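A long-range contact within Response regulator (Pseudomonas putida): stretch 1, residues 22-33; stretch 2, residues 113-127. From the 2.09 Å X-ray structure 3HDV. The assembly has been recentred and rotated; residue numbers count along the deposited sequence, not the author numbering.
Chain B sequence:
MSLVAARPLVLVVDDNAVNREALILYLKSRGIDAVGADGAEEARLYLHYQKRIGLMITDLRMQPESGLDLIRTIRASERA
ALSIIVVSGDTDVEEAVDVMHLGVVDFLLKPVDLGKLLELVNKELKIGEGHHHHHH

Stretch 1 (22-33) ALILYLKSRGID
Stretch 2 (113-127) DLGKLLELVNKELKI

Two segments distant in sequence can meet through side-chain packing with no hydrogen bond between them; in this example from a response regulator, the two stretches bury 487 Å², both sides summed. Helix 22-29 and helix 114-124 cross at -62°, their axes 11.8 Å apart at closest approach. The CA register pairs Tyr26 with Leu114 (8.6 Å), Leu27 with Leu118 (8.0 Å) and Ile32 with Asn122 (9.0 Å), so both chains advance in the same sense.

Stretch 2 opens with Asp113 (phi/psi -84/99, chi1 t), the N-cap, whose OD1 accepts from Lys116 N at 2.8 Å and so satisfies an amide of the first turn. From Leu114 the backbone is helical, near -60/-45. Leu114 (m, t) points toward stretch 1 and lays CD1 over one face of the Tyr26 ring, 4.1 Å from the ring centroid and 23° off the normal, a CH-pi contact. Tyr26 (chi1 t, chi2 84°) also brings OH to 3.7 Å from Leu114 CB. Gly115 is barely covered, its N 4.4 Å from Tyr26 OH.

One turn on, Leu117 (t, p) meets Leu23 (t, p), CD2 to CD1 at 3.5 Å; Leu23 leaves its backbone sideways, but its end reaches across. Leu118 (t, p) has the largest covered area of any residue here. Its CB sits at the edge of the Tyr26 ring, 4.5 Å from CE2, while CD1 packs 3.8 Å from Ile32 CD1 and CD2 lies 3.6 Å from Arg30 NE. Arg30 (m, m, m, chi4 169°) has its NE buried by the contact, with no polar partner in the model.

Val121 (t) places CG1 3.8 Å from Ile32 CD1 and 4.5 Å from Leu27 CD2, with Leu27 m, t. Asn122 (m, chi2 -22°) brings OD1 within 3.8 Å of the same Ile32 CD1. Ile32 (m, t), which touches five residues of stretch 2, lies beyond the helix: Arg30 (-103/17) and Gly31 (75/17) turn the chain, Ile32 N bonds back to Leu27 O at 2.9 Å, and Ile32 itself is extended (-110/120).

Leu125 (m, t) sets CD1 4.1 Å from Ile32 CG2. Next, Lys126 at positive phi (46/56) marks a Schellman motif, with Ile127 N bonded to Asn122 O at 2.8 Å and a weak bond from Lys126 N to Lys123 O at 3.3 Å. Finally, Ile127 (chi1 -40°, chi2 t) sets CD1 4.1 Å from Ile32 CG1.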

# COMPACT_ATOMS: atom_id res chain seq x y z
N ALA B 22 0.44 -1.08 1.52
CA ALA B 22 0.02 -0.75 0.11
C ALA B 22 0.84 -1.51 -0.90
O ALA B 22 0.29 -2.12 -1.82
CB ALA B 22 0.07 0.75 -0.17
N LEU B 23 2.16 -1.53 -0.70
CA LEU B 23 3.07 -2.25 -1.59
C LEU B 23 2.88 -3.75 -1.45
O LEU B 23 2.91 -4.48 -2.44
CB LEU B 23 4.51 -1.87 -1.31
CG LEU B 23 5.63 -2.21 -2.28
CD1 LEU B 23 5.25 -1.91 -3.81
CD2 LEU B 23 6.92 -1.47 -1.90
N ILE B 24 2.69 -4.23 -0.23
CA ILE B 24 2.41 -5.69 -0.09
C ILE B 24 1.14 -6.08 -0.89
O ILE B 24 1.13 -7.10 -1.59
CB ILE B 24 2.30 -6.10 1.36
CG1 ILE B 24 3.68 -6.02 2.00
CG2 ILE B 24 1.67 -7.49 1.43
CD1 ILE B 24 3.68 -6.16 3.55
N LEU B 25 0.09 -5.27 -0.76
CA LEU B 25 -1.14 -5.48 -1.50
C LEU B 25 -0.89 -5.46 -3.04
O LEU B 25 -1.43 -6.28 -3.78
CB LEU B 25 -2.19 -4.42 -1.13
CG LEU B 25 -3.50 -4.50 -1.92
CD1 LEU B 25 -4.22 -5.83 -1.62
CD2 LEU B 25 -4.38 -3.28 -1.60
N TYR B 26 -0.12 -4.48 -3.50
CA TYR B 26 0.16 -4.36 -4.92
C TYR B 26 0.88 -5.62 -5.39
O TYR B 26 0.45 -6.23 -6.38
CB TYR B 26 0.95 -3.09 -5.24
CG TYR B 26 1.11 -2.84 -6.73
CD1 TYR B 26 0.09 -2.20 -7.46
CD2 TYR B 26 2.25 -3.27 -7.42
CE1 TYR B 26 0.21 -1.99 -8.86
CE2 TYR B 26 2.39 -3.07 -8.81
CZ TYR B 26 1.37 -2.43 -9.52
OH TYR B 26 1.51 -2.20 -10.89
N LEU B 27 1.93 -6.03 -4.68
CA LEU B 27 2.67 -7.27 -5.02
C LEU B 27 1.77 -8.49 -5.04
O LEU B 27 1.76 -9.25 -6.02
CB LEU B 27 3.87 -7.49 -4.10
CG LEU B 27 4.96 -6.43 -4.29
CD1 LEU B 27 6.01 -6.46 -3.14
CD2 LEU B 27 5.67 -6.63 -5.66
N LYS B 28 1.00 -8.66 -3.97
CA LYS B 28 -0.01 -9.74 -3.92
C LYS B 28 -1.09 -9.66 -5.02
O LYS B 28 -1.42 -10.69 -5.64
CB LYS B 28 -0.58 -9.95 -2.50
CG LYS B 28 0.53 -10.33 -1.41
CD LYS B 28 -0.16 -10.77 -0.09
CE LYS B 28 0.79 -11.15 0.98
NZ LYS B 28 0.05 -11.54 2.26
N SER B 29 -1.60 -8.47 -5.34
CA SER B 29 -2.60 -8.33 -6.42
C SER B 29 -2.04 -8.78 -7.78
O SER B 29 -2.81 -9.08 -8.69
CB SER B 29 -3.15 -6.91 -6.54
OG SER B 29 -2.21 -6.07 -7.17
N ARG B 30 -0.70 -8.82 -7.89
CA ARG B 30 0.00 -9.23 -9.12
C ARG B 30 0.56 -10.64 -9.01
O ARG B 30 1.42 -11.03 -9.80
CB ARG B 30 1.14 -8.26 -9.46
CG ARG B 30 0.67 -6.83 -9.76
CD ARG B 30 -0.34 -6.82 -10.89
NE ARG B 30 0.27 -7.30 -12.13
CZ ARG B 30 -0.38 -7.62 -13.25
NH1 ARG B 30 -1.72 -7.51 -13.34
NH2 ARG B 30 0.32 -8.05 -14.30
N GLY B 31 0.05 -11.40 -8.03
CA GLY B 31 0.46 -12.78 -7.78
C GLY B 31 1.81 -13.03 -7.12
O GLY B 31 2.31 -14.18 -7.15
N ILE B 32 2.39 -11.99 -6.50
CA ILE B 32 3.69 -12.12 -5.83
C ILE B 32 3.51 -12.02 -4.30
O ILE B 32 3.02 -10.99 -3.78
CB ILE B 32 4.68 -11.02 -6.28
CG1 ILE B 32 4.96 -11.11 -7.80
CG2 ILE B 32 5.97 -11.10 -5.47
CD1 ILE B 32 5.43 -9.82 -8.40
N ASP B 33 3.91 -13.08 -3.60
CA ASP B 33 3.88 -13.13 -2.15
C ASP B 33 4.82 -12.08 -1.54
O ASP B 33 5.92 -11.88 -2.04
CB ASP B 33 4.38 -14.48 -1.74
CG ASP B 33 3.67 -15.03 -0.57
OD1 ASP B 33 2.92 -14.26 0.12
OD2 ASP B 33 3.90 -16.26 -0.34
N ASP B 113 7.13 4.56 -9.40
CA ASP B 113 6.59 4.10 -10.66
C ASP B 113 6.39 2.57 -10.59
O ASP B 113 7.32 1.75 -10.69
CB ASP B 113 7.53 4.55 -11.79
CG ASP B 113 7.19 3.96 -13.14
OD1 ASP B 113 6.50 2.92 -13.25
OD2 ASP B 113 7.70 4.55 -14.12
N LEU B 114 5.14 2.21 -10.32
CA LEU B 114 4.75 0.83 -10.04
C LEU B 114 5.00 -0.13 -11.21
O LEU B 114 5.45 -1.28 -11.03
CB LEU B 114 3.28 0.81 -9.60
CG LEU B 114 3.03 1.39 -8.20
CD1 LEU B 114 1.55 1.43 -7.94
CD2 LEU B 114 3.68 0.52 -7.16
N GLY B 115 4.71 0.34 -12.43
CA GLY B 115 4.94 -0.47 -13.60
C GLY B 115 6.42 -0.77 -13.71
O GLY B 115 6.78 -1.93 -13.94
N LYS B 116 7.27 0.24 -13.56
CA LYS B 116 8.73 -0.02 -13.57
C LYS B 116 9.16 -0.93 -12.41
O LYS B 116 9.99 -1.85 -12.59
CB LYS B 116 9.51 1.28 -13.49
CG LYS B 116 11.06 1.13 -13.47
CD LYS B 116 11.71 2.47 -13.03
CE LYS B 116 13.23 2.56 -13.41
NZ LYS B 116 13.78 3.96 -13.12
N LEU B 117 8.63 -0.66 -11.22
CA LEU B 117 8.91 -1.56 -10.07
C LEU B 117 8.60 -3.03 -10.37
O LEU B 117 9.42 -3.91 -10.10
CB LEU B 117 8.15 -1.12 -8.80
CG LEU B 117 8.41 -1.93 -7.51
CD1 LEU B 117 9.92 -2.05 -7.08
CD2 LEU B 117 7.58 -1.30 -6.35
N LEU B 118 7.41 -3.29 -10.88
CA LEU B 118 7.01 -4.65 -11.18
C LEU B 118 7.94 -5.31 -12.23
O LEU B 118 8.33 -6.49 -12.11
CB LEU B 118 5.52 -4.66 -11.57
CG LEU B 118 4.84 -6.00 -11.77
CD1 LEU B 118 4.57 -6.74 -10.42
CD2 LEU B 118 3.54 -5.89 -12.74
N GLU B 119 8.35 -4.55 -13.25
CA GLU B 119 9.32 -5.05 -14.25
C GLU B 119 10.61 -5.50 -13.59
O GLU B 119 11.09 -6.60 -13.86
CB GLU B 119 9.63 -3.96 -15.28
CG GLU B 119 8.54 -3.81 -16.31
CD GLU B 119 8.83 -2.70 -17.31
OE1 GLU B 119 7.84 -2.07 -17.78
OE2 GLU B 119 10.03 -2.45 -17.61
N LEU B 120 11.17 -4.66 -12.71
CA LEU B 120 12.36 -5.04 -11.93
C LEU B 120 12.14 -6.26 -11.06
O LEU B 120 13.00 -7.13 -11.02
CB LEU B 120 12.85 -3.88 -11.06
CG LEU B 120 13.21 -2.57 -11.73
CD1 LEU B 120 13.43 -1.48 -10.66
CD2 LEU B 120 14.43 -2.72 -12.66
N VAL B 121 11.01 -6.34 -10.36
CA VAL B 121 10.69 -7.50 -9.51
C VAL B 121 10.56 -8.83 -10.29
O VAL B 121 11.19 -9.85 -9.95
CB VAL B 121 9.41 -7.24 -8.65
CG1 VAL B 121 8.99 -8.50 -7.96
CG2 VAL B 121 9.65 -6.13 -7.63
N ASN B 122 9.73 -8.80 -11.34
CA ASN B 122 9.55 -9.94 -12.25
C ASN B 122 10.87 -10.44 -12.83
O ASN B 122 11.13 -11.65 -12.84
CB ASN B 122 8.57 -9.57 -13.37
CG ASN B 122 7.12 -9.56 -12.89
OD1 ASN B 122 6.80 -10.18 -11.89
ND2 ASN B 122 6.24 -8.86 -13.61
N LYS B 123 11.71 -9.50 -13.27
CA LYS B 123 13.03 -9.82 -13.80
C LYS B 123 13.95 -10.46 -12.77
O LYS B 123 14.60 -11.49 -13.06
CB LYS B 123 13.66 -8.56 -14.41
CG LYS B 123 15.11 -8.73 -14.88
CD LYS B 123 15.46 -7.66 -15.92
CE LYS B 123 16.98 -7.52 -16.13
NZ LYS B 123 17.31 -6.34 -17.02
N GLU B 124 14.04 -9.87 -11.58
CA GLU B 124 14.86 -10.44 -10.52
C GLU B 124 14.36 -11.80 -10.05
O GLU B 124 15.16 -12.69 -9.78
CB GLU B 124 14.96 -9.51 -9.32
CG GLU B 124 16.01 -8.44 -9.46
CD GLU B 124 17.44 -8.99 -9.60
OE1 GLU B 124 17.94 -9.72 -8.73
OE2 GLU B 124 18.08 -8.63 -10.58
N LEU B 125 13.05 -11.95 -9.97
CA LEU B 125 12.45 -13.18 -9.50
C LEU B 125 12.23 -14.23 -10.60
O LEU B 125 11.65 -15.30 -10.33
CB LEU B 125 11.12 -12.88 -8.79
CG LEU B 125 11.15 -12.07 -7.48
CD1 LEU B 125 9.73 -11.88 -6.96
CD2 LEU B 125 12.04 -12.72 -6.42
N LYS B 126 12.67 -13.90 -11.82
CA LYS B 126 12.42 -14.67 -13.05
C LYS B 126 10.96 -15.11 -13.22
O LYS B 126 10.68 -16.30 -13.36
CB LYS B 126 13.39 -15.85 -13.14
CG LYS B 126 14.84 -15.44 -12.88
CD LYS B 126 15.71 -16.64 -12.51
CE LYS B 126 16.99 -16.19 -11.75
NZ LYS B 126 16.79 -16.05 -10.25
N ILE B 127 10.03 -14.16 -13.18
CA ILE B 127 8.61 -14.46 -13.44
C ILE B 127 8.16 -13.80 -14.76
O ILE B 127 8.13 -12.57 -14.89
CB ILE B 127 7.66 -13.98 -12.30
CG1 ILE B 127 8.25 -14.22 -10.92
CG2 ILE B 127 6.29 -14.63 -12.44
CD1 ILE B 127 7.69 -13.29 -9.88